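Local coordinates for conserved hypothetical protein MTH1747 (PDB 1I36) that is of unknown function but binds NADP and resembles 3-hydroxyacid dehydrogenases in its structure, which suggests an oxidoreductase, at residues A[92-96]-A[152-157]; A[169-174]-A[208-213]. The protein carries 1 engineered substitution. All blocks are in the same frame, centred on the assembly; numbering follows the deposited sequence.

Contact 1 (A[92-96]-A[152-157]); sequences PETVR and PGDASA
Val95 fits its two methyls against the turn that opens helix 154-182. CG1 is anti to the backbone N (chi1 178°) and ends 3.6 Å from Gly153 N; CG2 meets Ser156 OG at 3.5 Å. That hydroxyl is hydrogen-bonded to Asp109 of strand 106-112. One turn back, Pro92 lays the CG corner of its ring against the start of the helix, 3.6 Å from Ala157 N and 3.9 Å from Ala157 CB. Arg96 flanks the turn: its chain runs extended from CG to NE, and CG passes 3.7 Å from Pro152 O. Polar partners grip the guanidinium at two nitrogens, and Pro92 O lies over one face, toward the rim. Arg96 NH1 makes a salt bridge to Glu93 OE2 (3.0 Å), approaching from above the carboxylate plane, while NH2 donates to a water in the plane of the group. The same water is placed to donate to Asp154 OD1 (2.7 Å) and to Pro152 O, though its possible acceptors outnumber its protons. At phi 107° a side chain on the N-cap residue Gly153 would press on the preceding carbonyl O, and its bare CA lets Arg96 pass close by. Leu183 of the second subunit packs on Arg96 and Ala157. The contact joins helix 92-101 of the Rossmann-type NADP-binding domain to the start of the long helix leading into the helical domain, as in 3-hydroxyacid dehydrogenases.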
# COMPACT_ATOMS: atom_id res chain seq x y z
N PRO A 92 -12.90 17.52 -7.85
CA PRO A 92 -12.06 18.65 -8.24
C PRO A 92 -12.67 19.46 -9.39
O PRO A 92 -12.57 20.67 -9.38
CB PRO A 92 -10.76 17.98 -8.66
CG PRO A 92 -10.63 16.85 -7.62
CD PRO A 92 -12.09 16.29 -7.62
N GLU A 93 -13.32 18.79 -10.34
CA GLU A 93 -13.92 19.54 -11.46
C GLU A 93 -15.13 20.36 -10.96
O GLU A 93 -15.34 21.48 -11.42
CB GLU A 93 -14.32 18.65 -12.63
CG GLU A 93 -14.69 19.41 -13.92
CD GLU A 93 -13.57 20.36 -14.45
OE1 GLU A 93 -13.88 21.47 -14.87
OE2 GLU A 93 -12.39 20.00 -14.47
N THR A 94 -15.89 19.82 -10.00
CA THR A 94 -17.03 20.57 -9.44
C THR A 94 -16.51 21.83 -8.71
O THR A 94 -17.13 22.92 -8.78
CB THR A 94 -17.88 19.67 -8.50
OG1 THR A 94 -18.17 18.46 -9.19
CG2 THR A 94 -19.24 20.32 -8.16
N VAL A 95 -15.36 21.70 -8.04
CA VAL A 95 -14.72 22.82 -7.34
C VAL A 95 -14.33 23.91 -8.38
O VAL A 95 -14.59 25.11 -8.17
CB VAL A 95 -13.41 22.33 -6.60
CG1 VAL A 95 -12.71 23.50 -5.91
CG2 VAL A 95 -13.78 21.30 -5.49
N ARG A 96 -13.76 23.49 -9.49
CA ARG A 96 -13.33 24.43 -10.54
C ARG A 96 -14.56 25.19 -11.08
O ARG A 96 -14.48 26.38 -11.36
CB ARG A 96 -12.60 23.70 -11.68
CG ARG A 96 -11.25 23.05 -11.27
CD ARG A 96 -10.48 22.44 -12.47
NE ARG A 96 -9.37 21.63 -11.97
CZ ARG A 96 -9.41 20.31 -11.82
NH1 ARG A 96 -10.49 19.63 -12.19
NH2 ARG A 96 -8.46 19.68 -11.14
N PRO A 152 -7.72 26.39 -7.60
CA PRO A 152 -8.91 25.69 -7.09
C PRO A 152 -8.95 24.30 -7.70
O PRO A 152 -8.68 24.15 -8.89
CB PRO A 152 -10.05 26.55 -7.62
CG PRO A 152 -9.43 27.97 -7.48
CD PRO A 152 -8.08 27.72 -8.14
N GLY A 153 -9.25 23.29 -6.89
CA GLY A 153 -9.29 21.94 -7.40
C GLY A 153 -8.08 21.13 -6.91
O GLY A 153 -8.20 19.91 -6.71
N ASP A 154 -6.93 21.78 -6.67
CA ASP A 154 -5.73 21.06 -6.22
C ASP A 154 -5.88 20.44 -4.85
O ASP A 154 -5.58 19.25 -4.69
CB ASP A 154 -4.46 21.91 -6.28
CG ASP A 154 -4.08 22.30 -7.70
OD1 ASP A 154 -4.56 21.66 -8.66
OD2 ASP A 154 -3.27 23.22 -7.85
N ALA A 155 -6.39 21.20 -3.88
CA ALA A 155 -6.59 20.67 -2.53
C ALA A 155 -7.56 19.47 -2.51
O ALA A 155 -7.29 18.45 -1.85
CB ALA A 155 -7.09 21.78 -1.61
N SER A 156 -8.70 19.61 -3.19
CA SER A 156 -9.66 18.52 -3.28
C SER A 156 -9.03 17.31 -4.01
O SER A 156 -9.29 16.17 -3.63
CB SER A 156 -10.94 18.99 -4.00
OG SER A 156 -11.63 19.86 -3.08
N ALA A 157 -8.23 17.55 -5.04
CA ALA A 157 -7.57 16.46 -5.75
C ALA A 157 -6.61 15.73 -4.82
O ALA A 157 -6.50 14.53 -4.91
CB ALA A 157 -6.78 16.96 -6.99
O HOH W 1 -6.70 22.02 -10.24

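Contact 2 (A[169-174]-A[208-213]); sequences VSALLW and RLKSSC
Ser170 and Arg208 meet where helices 169-174 and 208-213 cross nearly at right angles (-102°), their axes 9.7 Å apart. The polar contacts gather on Ser170. Its OG lies 3.2 Å from Ser212 OG, at best a weak hydrogen bond, since the Ser170 proton can also go to Thr166 O one turn earlier in its own helix. Ser212 OG in turn makes a weak bond back to Arg208 O, so both hydroxyls lean on their own helices as well as on each other.

Face and edge contacts surround the Arg208 guanidinium: Val169 CG1 sits over one face, offset toward its rim, while Ser170 OG lies in plane at the edge. Chi1 (137°) is off the staggered positions and brings Arg208 CG to 3.1 Å from Ser170 OG; a bend at chi3 (-74°) then turns the guanidinium toward Val169. Glu197 of the second subunit forms a long, weak ion pair with Arg208 NH2.

The apolar contacts centre on Leu209 CD1. It lies 3.7 Å from Trp174 CA and reaches the indole near the ring plane, at its edge; Leu173 CD2 closes in at 4.1 Å, the two leucine side chains crossing about perpendicularly. Cys213 SG adds an oblique sulfur-aromatic contact, 5.1 Å from the centroid of the Trp174 five-membered ring. The indole NE1 is hydrogen-bonded to Gln261 O, and Ile245 and Leu249 of helix 238-249 pack on the Trp174 side chain. This is near-perpendicular helix packing within the all-helical C-terminal domain, probably related to that of 6-phosphogluconate dehydrogenase, with the long helix 154-182 as one partner.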
# COMPACT_ATOMS: atom_id res chain seq x y z
N VAL A 169 -4.95 0.27 -0.37
CA VAL A 169 -4.05 -0.52 0.49
C VAL A 169 -4.87 -1.38 1.46
O VAL A 169 -4.51 -2.54 1.73
CB VAL A 169 -3.09 0.41 1.28
CG1 VAL A 169 -2.33 -0.37 2.37
CG2 VAL A 169 -2.11 1.07 0.31
N SER A 170 -5.95 -0.82 2.01
CA SER A 170 -6.84 -1.57 2.92
C SER A 170 -7.44 -2.77 2.21
O SER A 170 -7.56 -3.87 2.79
CB SER A 170 -8.00 -0.69 3.42
OG SER A 170 -7.50 0.24 4.35
N ALA A 171 -7.85 -2.58 0.96
CA ALA A 171 -8.42 -3.68 0.19
C ALA A 171 -7.36 -4.74 -0.15
O ALA A 171 -7.65 -5.94 -0.16
CB ALA A 171 -9.04 -3.15 -1.08
N LEU A 172 -6.16 -4.28 -0.51
CA LEU A 172 -5.06 -5.18 -0.87
C LEU A 172 -4.66 -5.99 0.36
O LEU A 172 -4.44 -7.21 0.28
CB LEU A 172 -3.85 -4.39 -1.39
CG LEU A 172 -3.98 -3.70 -2.75
CD1 LEU A 172 -2.85 -2.66 -2.93
CD2 LEU A 172 -3.95 -4.73 -3.91
N LEU A 173 -4.62 -5.32 1.50
CA LEU A 173 -4.26 -5.97 2.75
C LEU A 173 -5.28 -7.05 3.08
O LEU A 173 -4.92 -8.19 3.39
CB LEU A 173 -4.22 -4.99 3.89
CG LEU A 173 -3.77 -5.64 5.19
CD1 LEU A 173 -2.27 -5.98 5.10
CD2 LEU A 173 -4.03 -4.68 6.34
N TRP A 174 -6.56 -6.68 3.03
CA TRP A 174 -7.64 -7.61 3.33
C TRP A 174 -7.60 -8.85 2.46
O TRP A 174 -7.70 -9.97 2.97
CB TRP A 174 -9.01 -6.93 3.18
CG TRP A 174 -10.13 -7.87 3.54
CD1 TRP A 174 -10.64 -8.11 4.78
CD2 TRP A 174 -10.83 -8.73 2.65
NE1 TRP A 174 -11.63 -9.07 4.71
CE2 TRP A 174 -11.76 -9.46 3.41
CE3 TRP A 174 -10.77 -8.95 1.27
CZ2 TRP A 174 -12.61 -10.39 2.84
CZ3 TRP A 174 -11.62 -9.87 0.71
CH2 TRP A 174 -12.52 -10.58 1.49
N ARG A 208 -6.29 -0.65 10.52
CA ARG A 208 -6.81 -0.23 9.22
C ARG A 208 -7.82 -1.27 8.72
O ARG A 208 -8.86 -0.93 8.16
CB ARG A 208 -5.64 -0.08 8.22
CG ARG A 208 -5.90 -0.66 6.81
CD ARG A 208 -4.66 -0.64 5.91
NE ARG A 208 -4.32 0.69 5.41
CZ ARG A 208 -3.22 1.36 5.74
NH1 ARG A 208 -2.35 0.82 6.58
NH2 ARG A 208 -2.98 2.56 5.21
N LEU A 209 -7.50 -2.54 8.95
CA LEU A 209 -8.32 -3.66 8.55
C LEU A 209 -9.65 -3.66 9.29
O LEU A 209 -10.71 -3.85 8.68
CB LEU A 209 -7.58 -4.95 8.85
CG LEU A 209 -8.07 -6.28 8.30
CD1 LEU A 209 -7.65 -6.44 6.84
CD2 LEU A 209 -7.44 -7.39 9.14
N LYS A 210 -9.58 -3.47 10.60
CA LYS A 210 -10.78 -3.42 11.44
C LYS A 210 -11.71 -2.28 11.05
O LYS A 210 -12.90 -2.49 10.86
CB LYS A 210 -10.38 -3.29 12.91
CG LYS A 210 -10.01 -4.60 13.59
CD LYS A 210 -11.23 -5.52 13.70
CE LYS A 210 -12.30 -4.96 14.65
NZ LYS A 210 -11.82 -4.88 16.06
N SER A 211 -11.16 -1.07 10.90
CA SER A 211 -11.96 0.09 10.53
C SER A 211 -12.62 -0.09 9.16
O SER A 211 -13.79 0.28 8.98
CB SER A 211 -11.08 1.34 10.49
OG SER A 211 -10.27 1.42 11.65
N SER A 212 -11.88 -0.68 8.22
CA SER A 212 -12.39 -0.92 6.87
C SER A 212 -13.58 -1.87 6.85
O SER A 212 -14.46 -1.76 5.99
CB SER A 212 -11.28 -1.46 5.95
OG SER A 212 -10.46 -0.40 5.46
N CYS A 213 -13.59 -2.81 7.78
CA CYS A 213 -14.70 -3.76 7.85
C CYS A 213 -15.89 -3.15 8.60
O CYS A 213 -17.03 -3.28 8.16
CB CYS A 213 -14.22 -5.05 8.51
SG CYS A 213 -12.79 -5.74 7.61

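Overall arrangement
Both contacts use helix 154-182: contact 1 holds its first turn and contact 2 grips it farther along. Their centres are 27 Å apart and their nearest atoms about 15 Å, so the helix connects them without any direct touch. Both segments of contact 1 come earlier in the sequence than either segment of contact 2. Contact 1 lies near the cofactor: the Ser156 side chain is about 9 Å from the bound NADP and about 7 Å from the side chain of Asn89, a binding residue. Contact 2 is remote from the cofactor pocket, among the C-terminal helices. The second subunit packs against residues of both contacts.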